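Phosphoprotein (Lettuce necrotic yellows virus, PDB 3T4R) probably serves as a non-catalytic polymerase cofactor that tethers L polymerase to the N-RNA template and chaperones soluble N, this chain being its C-terminal domain. Local coordinates at residues His6-Leu11 against Ile29-Val34; Leu15-Gly20 against Lys53-Ile58. One frame throughout, in Å; residues are numbered along the deposited sequence.

Contact 1. Residues His6-Leu11 against Ile29-Val34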
# COMPACT_ATOMS: atom_id res chain seq x y z
N HIS A 6 -4.53 10.56 1.08
CA HIS A 6 -4.28 10.72 2.47
C HIS A 6 -4.65 9.41 3.19
O HIS A 6 -3.86 8.92 3.98
CB HIS A 6 -5.16 11.87 2.96
CG HIS A 6 -5.03 12.17 4.41
ND1 HIS A 6 -4.14 13.09 4.91
CD2 HIS A 6 -5.69 11.67 5.48
CE1 HIS A 6 -4.26 13.14 6.22
NE2 HIS A 6 -5.18 12.27 6.60
N GLU A 7 -5.82 8.85 2.94
CA GLU A 7 -6.21 7.66 3.69
C GLU A 7 -5.46 6.43 3.28
O GLU A 7 -5.28 5.52 4.09
CB GLU A 7 -7.68 7.37 3.57
CG GLU A 7 -8.65 8.40 4.15
CD GLU A 7 -8.49 8.64 5.62
OE1 GLU A 7 -8.26 7.69 6.38
OE2 GLU A 7 -8.57 9.80 6.03
N LYS A 8 -5.01 6.39 2.03
CA LYS A 8 -4.08 5.32 1.58
C LYS A 8 -2.67 5.37 2.29
O LYS A 8 -2.13 4.31 2.73
CB LYS A 8 -3.91 5.36 0.04
CG LYS A 8 -5.19 4.98 -0.68
CD LYS A 8 -5.02 4.94 -2.16
CE LYS A 8 -6.26 4.57 -2.71
NZ LYS A 8 -6.20 4.33 -4.20
N GLU A 9 -2.11 6.56 2.41
CA GLU A 9 -0.85 6.80 3.11
C GLU A 9 -0.98 6.43 4.60
O GLU A 9 -0.09 5.83 5.18
CB GLU A 9 -0.39 8.24 2.90
CG GLU A 9 0.07 8.52 1.47
CD GLU A 9 0.42 9.99 1.23
OE1 GLU A 9 0.83 10.71 2.18
OE2 GLU A 9 0.24 10.49 0.09
N LYS A 10 -2.12 6.72 5.19
CA LYS A 10 -2.41 6.40 6.58
C LYS A 10 -2.55 4.90 6.71
O LYS A 10 -2.12 4.38 7.69
CB LYS A 10 -3.73 7.08 7.00
CG LYS A 10 -4.10 6.87 8.42
CD LYS A 10 -5.53 7.25 8.85
CE LYS A 10 -5.81 8.71 8.71
NZ LYS A 10 -7.16 9.10 9.26
N LEU A 11 -3.14 4.21 5.72
CA LEU A 11 -3.22 2.78 5.76
C LEU A 11 -1.87 2.16 5.72
O LEU A 11 -1.59 1.25 6.48
CB LEU A 11 -4.00 2.25 4.57
CG LEU A 11 -4.83 0.97 4.64
CD1 LEU A 11 -4.89 0.22 3.36
CD2 LEU A 11 -4.66 0.00 5.84
N ILE A 29 2.55 6.02 -7.36
CA ILE A 29 3.00 4.79 -6.69
C ILE A 29 2.08 4.44 -5.54
O ILE A 29 1.70 3.27 -5.41
CB ILE A 29 4.50 4.92 -6.20
CG1 ILE A 29 5.38 5.25 -7.40
CG2 ILE A 29 5.00 3.72 -5.30
CD1 ILE A 29 6.58 4.38 -7.64
N VAL A 30 1.71 5.40 -4.69
CA VAL A 30 0.68 5.11 -3.66
C VAL A 30 -0.59 4.43 -4.28
O VAL A 30 -1.08 3.38 -3.81
CB VAL A 30 0.28 6.39 -2.83
CG1 VAL A 30 -0.87 6.08 -1.91
CG2 VAL A 30 1.47 6.90 -2.00
N ASP A 31 -1.12 5.04 -5.34
CA ASP A 31 -2.28 4.52 -6.05
C ASP A 31 -2.05 3.13 -6.57
O ASP A 31 -2.92 2.31 -6.51
CB ASP A 31 -2.68 5.41 -7.24
CG ASP A 31 -3.34 6.72 -6.82
OD1 ASP A 31 -3.87 6.84 -5.71
OD2 ASP A 31 -3.42 7.60 -7.65
N PHE A 32 -0.86 2.83 -7.01
CA PHE A 32 -0.54 1.48 -7.51
C PHE A 32 -0.39 0.44 -6.36
O PHE A 32 -0.81 -0.71 -6.46
CB PHE A 32 0.75 1.57 -8.28
CG PHE A 32 1.22 0.26 -8.80
CD1 PHE A 32 1.57 0.13 -10.10
CD2 PHE A 32 1.32 -0.87 -7.97
CE1 PHE A 32 2.02 -1.10 -10.55
CE2 PHE A 32 1.73 -2.08 -8.44
CZ PHE A 32 2.07 -2.20 -9.71
N LEU A 33 0.21 0.85 -5.27
CA LEU A 33 0.40 -0.06 -4.19
C LEU A 33 -0.89 -0.35 -3.43
O LEU A 33 -1.08 -1.48 -2.95
CB LEU A 33 1.41 0.59 -3.24
CG LEU A 33 2.83 0.74 -3.73
CD1 LEU A 33 3.64 1.37 -2.65
CD2 LEU A 33 3.46 -0.58 -4.01
N VAL A 34 -1.71 0.66 -3.28
CA VAL A 34 -2.99 0.61 -2.53
C VAL A 34 -4.11 1.02 -3.48
O VAL A 34 -4.58 2.13 -3.48
CB VAL A 34 -2.96 1.52 -1.31
CG1 VAL A 34 -4.16 1.19 -0.43
CG2 VAL A 34 -1.68 1.27 -0.45
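The carboxylate of Asp-31 and the peptide carbonyl of Val-34 are the flat groups that meet Lys-8 here; no aromatic ring joins them. Lys-8 NZ lies obliquely, about 41° out of the Asp-31 carboxylate plane as seen from OD1, whereas it meets the Val-34 carbonyl head-on. This is a helix-helix crossing in a small helical bundle: the axes of the short segments 6-11 and 29-33 approach to 10.0 Å at 64°. Val-34 is the first residue to leave helical geometry, and Lys-8 NZ donates a hydrogen bond of 2.8 Å to Val-34 O, with a C=O...N angle of 160°. The Lys-8 chain, extended beyond CG, runs past Val-34 in the opposite direction, its CD lying 3.1 Å from Val-34 O. The salt bridge to Asp-31 is long, 3.7 Å from Lys-8 NZ to Asp-31 OD1, and the weaker one, as Arg-5 pairs with Asp-31 OD2. The carbonyl at this C-terminal helix end, Asp-36 and the more distant Asp-31 probably favour the charged ammonium; a magnesium ion is bound about 5 Å from the Lys-8 side chain. Below this polar tip the contact is apolar. Leu-11 CD1 lies 4.0 Å from Val-34 CG1, and the Glu-9 stem crosses Val-30 at about a right angle. Nearer the backbone, Lys-8 CB rests 3.7 Å from Val-30 CG1, the branch anti to the Val-30 N.

Contact 2. Residues Leu15-Gly20 against Lys53-Ile58; sequences LDWEIG and KIQNEI
Leu-15 and Trp-17 set the tight side of this contact against Ile-54 and Ile-58, while Gln-55 and Asp-16 make its more open, polar side. Leu-15 CD1 meets two branches of the long helix at once, at 3.4 Å each from Ile-54 CG2 and Ile-58 CD1, both closer than usual for carbon pairs. The Leu-15 side chain crosses Ile-54 at about a right angle and Ile-58 obliquely. Trp-17 reaches in with the far end of its six-membered ring: CH2 comes to 3.5 Å from Ile-58 CG2, approached obliquely, and has Gln-55 O near the ring plane at its edge, 3.9 Å away. On the other side a single hydrogen bond carries the polar contact, Gln-55 NE2 to Leu-15 O at 2.9 Å. The bond is bent, with an N-H...O angle of 145°, and its donor sits 34° out of the carbonyl plane. With chi2 at 174° the Gln-55 chain runs on extended, carrying its amide out to Leu-15 O, while CG packs 4.0 Å from Leu-15 CB. Exposed Asp-16 approaches NE2 only loosely, its salt bridge going to Lys-51. With positive phi, Asp-16 is C' of the Schellman motif that ends helix 4-14, where Trp-17 N bonds Leu-12 O. The turn that follows helix 4-14 packs on helix 50-72, with Ile-38 of helix 36-41 against Ile-54, Leu-46 beside Leu-15 and Leu-12 of helix 4-14 against Ile-58.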
# COMPACT_ATOMS: atom_id res chain seq x y z
N LEU A 15 -0.34 -0.19 8.58
CA LEU A 15 0.15 -1.53 8.29
C LEU A 15 1.67 -1.68 8.50
O LEU A 15 2.25 -2.68 8.13
CB LEU A 15 -0.21 -1.89 6.84
CG LEU A 15 -1.69 -2.02 6.53
CD1 LEU A 15 -1.85 -2.29 4.99
CD2 LEU A 15 -2.38 -3.14 7.30
N ASP A 16 2.28 -0.68 9.13
CA ASP A 16 3.67 -0.74 9.62
C ASP A 16 4.73 -0.44 8.61
O ASP A 16 5.84 -0.62 8.86
CB ASP A 16 3.96 -2.04 10.39
CG ASP A 16 3.28 -2.05 11.76
OD1 ASP A 16 3.43 -1.09 12.55
OD2 ASP A 16 2.50 -3.00 12.01
N TRP A 17 4.36 0.13 7.47
CA TRP A 17 5.35 0.66 6.57
C TRP A 17 5.98 1.84 7.26
O TRP A 17 5.30 2.54 8.03
CB TRP A 17 4.66 1.08 5.24
CG TRP A 17 4.86 0.02 4.23
CD1 TRP A 17 5.92 -0.12 3.42
CD2 TRP A 17 4.01 -1.13 3.97
NE1 TRP A 17 5.80 -1.27 2.65
CE2 TRP A 17 4.63 -1.90 2.97
CE3 TRP A 17 2.79 -1.56 4.49
CZ2 TRP A 17 4.07 -3.11 2.49
CZ3 TRP A 17 2.25 -2.72 4.03
CH2 TRP A 17 2.89 -3.50 3.05
N GLU A 18 7.26 2.11 7.04
CA GLU A 18 7.85 3.18 7.83
C GLU A 18 7.38 4.46 7.17
O GLU A 18 7.21 4.50 5.95
CB GLU A 18 9.39 3.04 7.89
CG GLU A 18 10.15 3.45 9.21
CD GLU A 18 9.77 2.64 10.47
OE1 GLU A 18 9.86 1.40 10.40
OE2 GLU A 18 9.39 3.25 11.53
N ILE A 19 7.14 5.48 7.97
CA ILE A 19 6.71 6.80 7.52
C ILE A 19 7.75 7.37 6.61
O ILE A 19 7.40 7.99 5.61
CB ILE A 19 6.44 7.71 8.72
CG1 ILE A 19 4.94 7.89 8.91
CG2 ILE A 19 6.92 9.10 8.50
CD1 ILE A 19 4.31 6.88 9.68
N GLY A 20 9.02 7.15 6.94
CA GLY A 20 10.10 7.60 6.08
C GLY A 20 10.03 7.12 4.63
O GLY A 20 10.27 7.89 3.71
N LYS A 53 -3.47 -9.86 5.92
CA LYS A 53 -4.11 -10.03 4.60
C LYS A 53 -3.77 -8.89 3.63
O LYS A 53 -3.24 -9.10 2.54
CB LYS A 53 -5.63 -10.16 4.74
CG LYS A 53 -6.36 -10.93 3.54
CD LYS A 53 -7.88 -10.65 3.58
CE LYS A 53 -8.43 -10.00 2.28
NZ LYS A 53 -8.48 -10.90 1.07
N ILE A 54 -4.06 -7.67 4.07
CA ILE A 54 -3.83 -6.48 3.31
C ILE A 54 -2.37 -6.23 3.05
O ILE A 54 -2.03 -5.83 1.92
CB ILE A 54 -4.42 -5.29 4.02
CG1 ILE A 54 -5.90 -5.56 4.27
CG2 ILE A 54 -4.21 -4.00 3.20
CD1 ILE A 54 -6.57 -4.55 5.11
N GLN A 55 -1.51 -6.41 4.05
CA GLN A 55 -0.06 -6.29 3.90
C GLN A 55 0.39 -7.21 2.77
O GLN A 55 1.19 -6.79 1.93
CB GLN A 55 0.68 -6.74 5.15
CG GLN A 55 0.69 -5.76 6.30
CD GLN A 55 1.32 -6.35 7.55
OE1 GLN A 55 1.54 -7.57 7.65
NE2 GLN A 55 1.61 -5.50 8.52
N ASN A 56 -0.09 -8.45 2.77
CA ASN A 56 0.20 -9.40 1.71
C ASN A 56 -0.21 -8.83 0.31
O ASN A 56 0.52 -8.97 -0.68
CB ASN A 56 -0.45 -10.76 1.98
CG ASN A 56 0.27 -11.57 3.08
OD1 ASN A 56 1.50 -11.43 3.25
ND2 ASN A 56 -0.47 -12.48 3.76
N GLU A 57 -1.39 -8.25 0.24
CA GLU A 57 -1.87 -7.71 -1.04
C GLU A 57 -0.96 -6.58 -1.52
O GLU A 57 -0.67 -6.49 -2.72
CB GLU A 57 -3.32 -7.20 -0.94
CG GLU A 57 -4.35 -8.28 -0.73
CD GLU A 57 -5.16 -8.55 -1.95
OE1 GLU A 57 -4.58 -8.61 -3.07
OE2 GLU A 57 -6.40 -8.75 -1.81
N ILE A 58 -0.56 -5.70 -0.62
CA ILE A 58 0.25 -4.53 -0.96
C ILE A 58 1.69 -4.95 -1.39
O ILE A 58 2.28 -4.41 -2.36
CB ILE A 58 0.32 -3.60 0.25
CG1 ILE A 58 -1.04 -2.86 0.37
CG2 ILE A 58 1.36 -2.51 0.06
CD1 ILE A 58 -1.21 -2.16 1.66

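Overall arrangement
Both contacts belong to the compact helical domain and bury similar areas, 292 and 297 Å², but differ in depth. Contact 1 is buried, with four of its six touching residues inside; contact 2 is partly buried and reaches the surface at Asp-16. Contact 1 joins helix 4-14 to helix 27-33, and contact 2 joins the turn just after that first helix to helix 50-72. The chemistry follows: a lysine charge at a helix end above an apolar layer in contact 1; mainly apolar contact plus one side-chain-to-backbone amide hydrogen bond in contact 2. Their centres lie about 10 Å apart, and Val-34 CG2 is 4.0 Å from Ile-58 CD1, so the two apolar parts meet.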